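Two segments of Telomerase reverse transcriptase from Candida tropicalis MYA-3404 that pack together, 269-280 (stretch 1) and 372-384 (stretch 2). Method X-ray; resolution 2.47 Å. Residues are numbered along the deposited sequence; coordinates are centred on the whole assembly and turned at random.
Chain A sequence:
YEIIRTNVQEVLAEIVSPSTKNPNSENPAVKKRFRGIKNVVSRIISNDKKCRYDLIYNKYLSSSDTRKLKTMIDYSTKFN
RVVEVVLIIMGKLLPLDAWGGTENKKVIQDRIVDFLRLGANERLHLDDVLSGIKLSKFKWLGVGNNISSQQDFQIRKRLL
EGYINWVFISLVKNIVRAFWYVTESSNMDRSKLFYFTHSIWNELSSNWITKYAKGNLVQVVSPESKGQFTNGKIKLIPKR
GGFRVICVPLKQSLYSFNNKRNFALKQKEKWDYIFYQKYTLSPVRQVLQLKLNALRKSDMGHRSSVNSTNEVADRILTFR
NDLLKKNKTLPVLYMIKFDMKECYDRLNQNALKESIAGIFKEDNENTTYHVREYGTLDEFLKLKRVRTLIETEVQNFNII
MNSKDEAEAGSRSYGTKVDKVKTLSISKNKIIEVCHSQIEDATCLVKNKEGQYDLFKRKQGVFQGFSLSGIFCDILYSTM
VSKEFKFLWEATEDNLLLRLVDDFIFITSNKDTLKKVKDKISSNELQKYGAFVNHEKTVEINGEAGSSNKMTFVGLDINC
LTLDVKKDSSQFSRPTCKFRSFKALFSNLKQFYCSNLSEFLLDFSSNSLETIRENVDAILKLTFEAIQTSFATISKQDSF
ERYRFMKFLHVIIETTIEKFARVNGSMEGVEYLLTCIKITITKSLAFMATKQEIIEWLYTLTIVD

Stretch 1, residues 269-280: EKWDYIFYQKYT
Stretch 2, residues 372-384: REYGTLDEFLKLK

Packing of a helix against an irregular segment in telomerase reverse transcriptase. Residues 269-280 are helical throughout, within a longer helix, and are held by i to i+4 backbone hydrogen bonds such as Ile274 N to Lys270 O (3.1 Å) and Lys278 N to Ile274 O (3.0 Å); a wider pi-type turn spans 277-280. Residues 372-384 pack against one face of this helix through Lys270, Ile274 and Lys278; touching residues are at least 94 positions apart in sequence. Arg372 is in a strand conformation, and Glu373 to Thr376 stay extended (phi -86 to -138°, psi 148 to 175°). A type I beta turn follows from Thr376 to Glu379, its closing bond, Glu379 N to Thr376 O, weak at 3.2 Å. Lys382 has positive phi (78/-2°), and Leu383 N bonds to Phe380 O at 3.0 Å. The two stretches run in opposite senses around this register: Lys278 CA lies 6.4 Å from Tyr374 CA, and Ile274 CA lies 6.9 Å from Thr376 CA. Together they bury 582 Å².

Lys270, Ile274 and Lys278, one helical turn apart, all direct CA-to-CB toward the segment. Lys278 (t, t, m, t) is the most covered. Its CG passes 3.3 Å from Tyr374 O and 4.1 Å from Glu373 CG, so the aliphatic part packs on the extended strip; the m turn at chi3 precedes the ammonium, whose NZ donates to Glu379 OE1 at 2.7 Å, a short salt bridge. Glu379 leaves its CA sideways, but chi1 t and an off-well chi2 of 111° bring its carboxylate to the helix. Its other oxygen, OE2, accepts from Thr376 N at 3.2 Å, so one carboxylate ties the turn's backbone to the helix.

Ile274 (m, t) fills the space between the two lysines. Its CG2 touches Thr376 OG1 at 3.4 Å, a van der Waals contact; Thr376 is m and points toward the helix. Gln277 (t, t, chi3 24°) adds a looser approach, its OE1 lying 4.1 Å from Thr376 CG2.

Lys270 (t, p, t, m) bends at chi2 and chi4 and forms the second salt bridge, NZ to Asp378 OD2 at 3.1 Å. Asp378 points toward the helix with an off-well chi1 of -28°. Lys382 (m, t, off at 138°, t) also reaches in, placing its NZ only 3.2 Å from Lys270 NZ. These two donors cannot bond as ammonium groups and would repel; Asp378 offsets the charge on Lys270.

Trp271 (chi1 m, chi2 94°) starts sideways, but its indole swings in, putting CH2 4.3 Å from Leu383 CD2 and 4.3 Å from Asp378 O, both oblique to the ring. Leu383 (m, t) points toward the helix, making an apolar contact with Trp271; Leu383 itself is exposed. Near the other end, Tyr279 (m, chi2 98°) sets CE2 3.6 Å from Glu373 OE1, again obliquely; Glu373 leaves its CA sideways, and its extended t, t chain (chi3 -97°) brings the carboxylate near the ring. Tyr374 (m) leaves its CA sideways and its ring leads off from the helix; its OH accepts from Arg372 NE at 2.7 Å.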

# COMPACT_ATOMS: atom_id res chain seq x y z
N GLU A 269 3.93 26.42 1.54
CA GLU A 269 4.18 25.43 2.58
C GLU A 269 4.23 24.02 2.02
O GLU A 269 4.86 23.15 2.63
CB GLU A 269 3.11 25.54 3.67
CG GLU A 269 3.11 26.88 4.38
CD GLU A 269 2.20 26.90 5.59
OE1 GLU A 269 2.32 27.85 6.40
OE2 GLU A 269 1.38 25.98 5.72
N LYS A 270 3.59 23.78 0.87
CA LYS A 270 3.71 22.47 0.24
C LYS A 270 5.15 22.16 -0.12
O LYS A 270 5.62 21.03 0.07
CB LYS A 270 2.81 22.40 -1.00
CG LYS A 270 2.90 21.09 -1.77
CD LYS A 270 2.57 19.90 -0.88
CE LYS A 270 2.80 18.58 -1.60
NZ LYS A 270 1.91 18.42 -2.78
N TRP A 271 5.89 23.17 -0.60
CA TRP A 271 7.30 22.98 -0.92
C TRP A 271 8.19 23.01 0.31
O TRP A 271 9.30 22.45 0.27
CB TRP A 271 7.76 24.06 -1.91
CG TRP A 271 7.32 23.77 -3.30
CD1 TRP A 271 6.20 24.23 -3.93
CD2 TRP A 271 7.99 22.92 -4.25
NE1 TRP A 271 6.13 23.73 -5.20
CE2 TRP A 271 7.21 22.92 -5.43
CE3 TRP A 271 9.17 22.16 -4.22
CZ2 TRP A 271 7.58 22.20 -6.56
CZ3 TRP A 271 9.53 21.45 -5.34
CH2 TRP A 271 8.74 21.47 -6.50
N ASP A 272 7.74 23.63 1.40
CA ASP A 272 8.44 23.47 2.67
C ASP A 272 8.46 22.01 3.10
O ASP A 272 9.51 21.49 3.49
CB ASP A 272 7.79 24.34 3.75
CG ASP A 272 8.17 25.80 3.63
OD1 ASP A 272 9.30 26.09 3.19
OD2 ASP A 272 7.33 26.66 3.98
N TYR A 273 7.32 21.32 3.00
CA TYR A 273 7.29 19.91 3.35
C TYR A 273 8.14 19.09 2.39
O TYR A 273 8.90 18.22 2.82
CB TYR A 273 5.85 19.40 3.36
CG TYR A 273 5.70 17.97 3.86
CD1 TYR A 273 5.75 16.90 2.98
CD2 TYR A 273 5.52 17.70 5.21
CE1 TYR A 273 5.62 15.59 3.43
CE2 TYR A 273 5.40 16.40 5.67
CZ TYR A 273 5.44 15.35 4.78
OH TYR A 273 5.32 14.06 5.24
N ILE A 274 8.04 19.39 1.09
CA ILE A 274 8.84 18.69 0.09
C ILE A 274 10.33 18.82 0.40
O ILE A 274 11.09 17.86 0.29
CB ILE A 274 8.50 19.21 -1.32
CG1 ILE A 274 7.08 18.81 -1.71
CG2 ILE A 274 9.50 18.69 -2.34
CD1 ILE A 274 6.68 19.34 -3.07
N PHE A 275 10.76 20.03 0.78
CA PHE A 275 12.16 20.20 1.16
C PHE A 275 12.45 19.56 2.51
O PHE A 275 13.55 19.01 2.72
CB PHE A 275 12.53 21.68 1.18
CG PHE A 275 12.59 22.31 -0.18
CD1 PHE A 275 12.44 23.67 -0.33
CD2 PHE A 275 12.78 21.53 -1.31
CE1 PHE A 275 12.49 24.25 -1.58
CE2 PHE A 275 12.83 22.10 -2.57
CZ PHE A 275 12.69 23.47 -2.70
N TYR A 276 11.49 19.61 3.43
CA TYR A 276 11.67 18.93 4.71
C TYR A 276 11.75 17.42 4.53
O TYR A 276 12.56 16.75 5.17
CB TYR A 276 10.54 19.31 5.67
CG TYR A 276 10.70 18.75 7.07
CD1 TYR A 276 9.89 17.71 7.52
CD2 TYR A 276 11.65 19.27 7.94
CE1 TYR A 276 10.02 17.21 8.81
CE2 TYR A 276 11.79 18.76 9.22
CZ TYR A 276 10.98 17.74 9.65
OH TYR A 276 11.13 17.24 10.92
N GLN A 277 10.92 16.87 3.64
CA GLN A 277 10.95 15.44 3.39
C GLN A 277 12.25 15.03 2.70
O GLN A 277 12.86 14.03 3.06
CB GLN A 277 9.74 15.02 2.56
CG GLN A 277 9.59 13.52 2.34
CD GLN A 277 8.35 13.18 1.53
OE1 GLN A 277 7.86 14.00 0.75
NE2 GLN A 277 7.85 11.96 1.70
N LYS A 278 12.70 15.83 1.72
CA LYS A 278 13.86 15.45 0.94
C LYS A 278 15.15 15.56 1.74
O LYS A 278 16.00 14.66 1.70
CB LYS A 278 13.96 16.30 -0.33
CG LYS A 278 15.23 16.06 -1.14
CD LYS A 278 15.33 17.00 -2.33
CE LYS A 278 14.13 16.87 -3.24
NZ LYS A 278 14.17 17.85 -4.37
N TYR A 279 15.32 16.66 2.48
CA TYR A 279 16.59 16.98 3.12
C TYR A 279 16.65 16.64 4.61
O TYR A 279 17.76 16.56 5.15
CB TYR A 279 16.92 18.47 2.94
CG TYR A 279 17.08 18.90 1.49
CD1 TYR A 279 16.03 19.50 0.81
CD2 TYR A 279 18.28 18.71 0.83
CE1 TYR A 279 16.18 19.91 -0.51
CE2 TYR A 279 18.44 19.11 -0.49
CZ TYR A 279 17.39 19.71 -1.15
OH TYR A 279 17.54 20.10 -2.46
N THR A 280 15.52 16.48 5.28
CA THR A 280 15.55 16.18 6.71
C THR A 280 14.98 14.81 7.05
O THR A 280 15.67 14.01 7.70
CB THR A 280 14.80 17.28 7.49
OG1 THR A 280 15.34 18.57 7.14
CG2 THR A 280 14.96 17.08 8.99
N ARG A 372 22.05 9.35 0.78
CA ARG A 372 21.68 9.72 -0.57
C ARG A 372 20.54 10.72 -0.59
O ARG A 372 19.72 10.78 0.33
CB ARG A 372 21.28 8.48 -1.37
CG ARG A 372 22.41 7.48 -1.58
CD ARG A 372 21.87 6.14 -2.08
NE ARG A 372 20.96 6.30 -3.21
CZ ARG A 372 21.33 6.29 -4.48
NH1 ARG A 372 22.60 6.12 -4.80
NH2 ARG A 372 20.42 6.44 -5.44
N GLU A 373 20.49 11.52 -1.65
CA GLU A 373 19.36 12.39 -1.92
C GLU A 373 18.39 11.67 -2.86
O GLU A 373 18.79 10.85 -3.69
CB GLU A 373 19.82 13.71 -2.55
CG GLU A 373 18.69 14.69 -2.86
CD GLU A 373 19.14 15.84 -3.74
OE1 GLU A 373 19.44 16.93 -3.20
OE2 GLU A 373 19.18 15.67 -4.98
N TYR A 374 17.11 11.98 -2.70
CA TYR A 374 16.07 11.43 -3.55
C TYR A 374 15.07 12.52 -3.88
O TYR A 374 14.94 13.51 -3.16
CB TYR A 374 15.34 10.26 -2.87
CG TYR A 374 16.22 9.06 -2.60
CD1 TYR A 374 16.52 8.15 -3.60
CD2 TYR A 374 16.74 8.84 -1.33
CE1 TYR A 374 17.32 7.05 -3.35
CE2 TYR A 374 17.55 7.74 -1.08
CZ TYR A 374 17.83 6.85 -2.09
OH TYR A 374 18.63 5.75 -1.86
N GLY A 375 14.37 12.33 -4.99
CA GLY A 375 13.34 13.26 -5.37
C GLY A 375 12.01 12.94 -4.72
O GLY A 375 11.85 11.92 -4.05
N THR A 376 11.05 13.82 -4.95
CA THR A 376 9.68 13.66 -4.51
C THR A 376 8.84 13.29 -5.73
O THR A 376 9.24 13.54 -6.87
CB THR A 376 9.16 14.95 -3.86
OG1 THR A 376 10.08 15.37 -2.83
CG2 THR A 376 7.77 14.75 -3.26
N LEU A 377 7.72 12.61 -5.50
CA LEU A 377 6.80 12.32 -6.60
C LEU A 377 6.42 13.60 -7.31
O LEU A 377 6.55 13.71 -8.53
CB LEU A 377 5.54 11.61 -6.11
CG LEU A 377 4.52 11.43 -7.25
CD1 LEU A 377 5.12 10.56 -8.35
CD2 LEU A 377 3.21 10.86 -6.77
N ASP A 378 5.96 14.58 -6.52
CA ASP A 378 5.48 15.90 -7.02
C ASP A 378 6.64 16.74 -7.59
O ASP A 378 6.52 17.98 -7.56
CB ASP A 378 4.71 16.66 -5.94
CG ASP A 378 4.03 15.75 -4.94
OD1 ASP A 378 3.78 14.58 -5.28
OD2 ASP A 378 3.76 16.22 -3.81
N GLU A 379 7.70 16.10 -8.07
CA GLU A 379 8.84 16.85 -8.67
C GLU A 379 8.58 16.97 -10.18
O GLU A 379 8.35 18.09 -10.66
CB GLU A 379 10.16 16.13 -8.39
CG GLU A 379 11.36 17.07 -8.31
CD GLU A 379 11.96 17.21 -6.92
OE1 GLU A 379 13.11 17.68 -6.82
OE2 GLU A 379 11.27 16.84 -5.94
N PHE A 380 8.63 15.82 -10.87
CA PHE A 380 8.36 15.71 -12.30
C PHE A 380 7.01 16.30 -12.64
O PHE A 380 6.90 17.24 -13.43
CB PHE A 380 8.47 14.24 -12.73
CG PHE A 380 9.77 13.63 -12.32
CD1 PHE A 380 9.96 13.18 -11.02
CD2 PHE A 380 10.83 13.56 -13.21
CE1 PHE A 380 11.17 12.65 -10.63
CE2 PHE A 380 12.05 13.03 -12.83
CZ PHE A 380 12.22 12.57 -11.53
N LEU A 381 5.96 15.76 -12.04
CA LEU A 381 4.71 16.49 -11.98
C LEU A 381 4.93 17.77 -11.17
O LEU A 381 5.51 17.74 -10.08
CB LEU A 381 3.59 15.63 -11.39
CG LEU A 381 3.70 15.09 -9.96
CD1 LEU A 381 2.82 15.91 -9.05
CD2 LEU A 381 3.32 13.62 -9.94
N LYS A 382 4.49 18.89 -11.73
CA LYS A 382 4.74 20.29 -11.34
C LYS A 382 6.11 20.82 -11.77
O LYS A 382 6.38 21.97 -11.50
CB LYS A 382 4.63 20.53 -9.83
CG LYS A 382 3.39 20.00 -9.13
CD LYS A 382 3.70 19.84 -7.65
CE LYS A 382 2.58 20.32 -6.74
NZ LYS A 382 2.95 20.12 -5.31
N LEU A 383 6.99 20.03 -12.41
CA LEU A 383 8.11 20.65 -13.13
C LEU A 383 8.37 20.06 -14.51
O LEU A 383 9.13 20.66 -15.27
CB LEU A 383 9.41 20.58 -12.31
CG LEU A 383 9.50 21.06 -10.84
CD1 LEU A 383 10.84 20.64 -10.23
CD2 LEU A 383 9.30 22.56 -10.66
N LYS A 384 7.76 18.93 -14.87
CA LYS A 384 8.08 18.15 -16.07
C LYS A 384 6.84 17.35 -16.46
O LYS A 384 5.72 17.65 -16.02
CB LYS A 384 9.29 17.24 -15.84
CG LYS A 384 10.64 17.96 -15.73
CD LYS A 384 11.76 16.99 -15.38
CE LYS A 384 13.09 17.70 -15.22
NZ LYS A 384 14.20 16.76 -14.89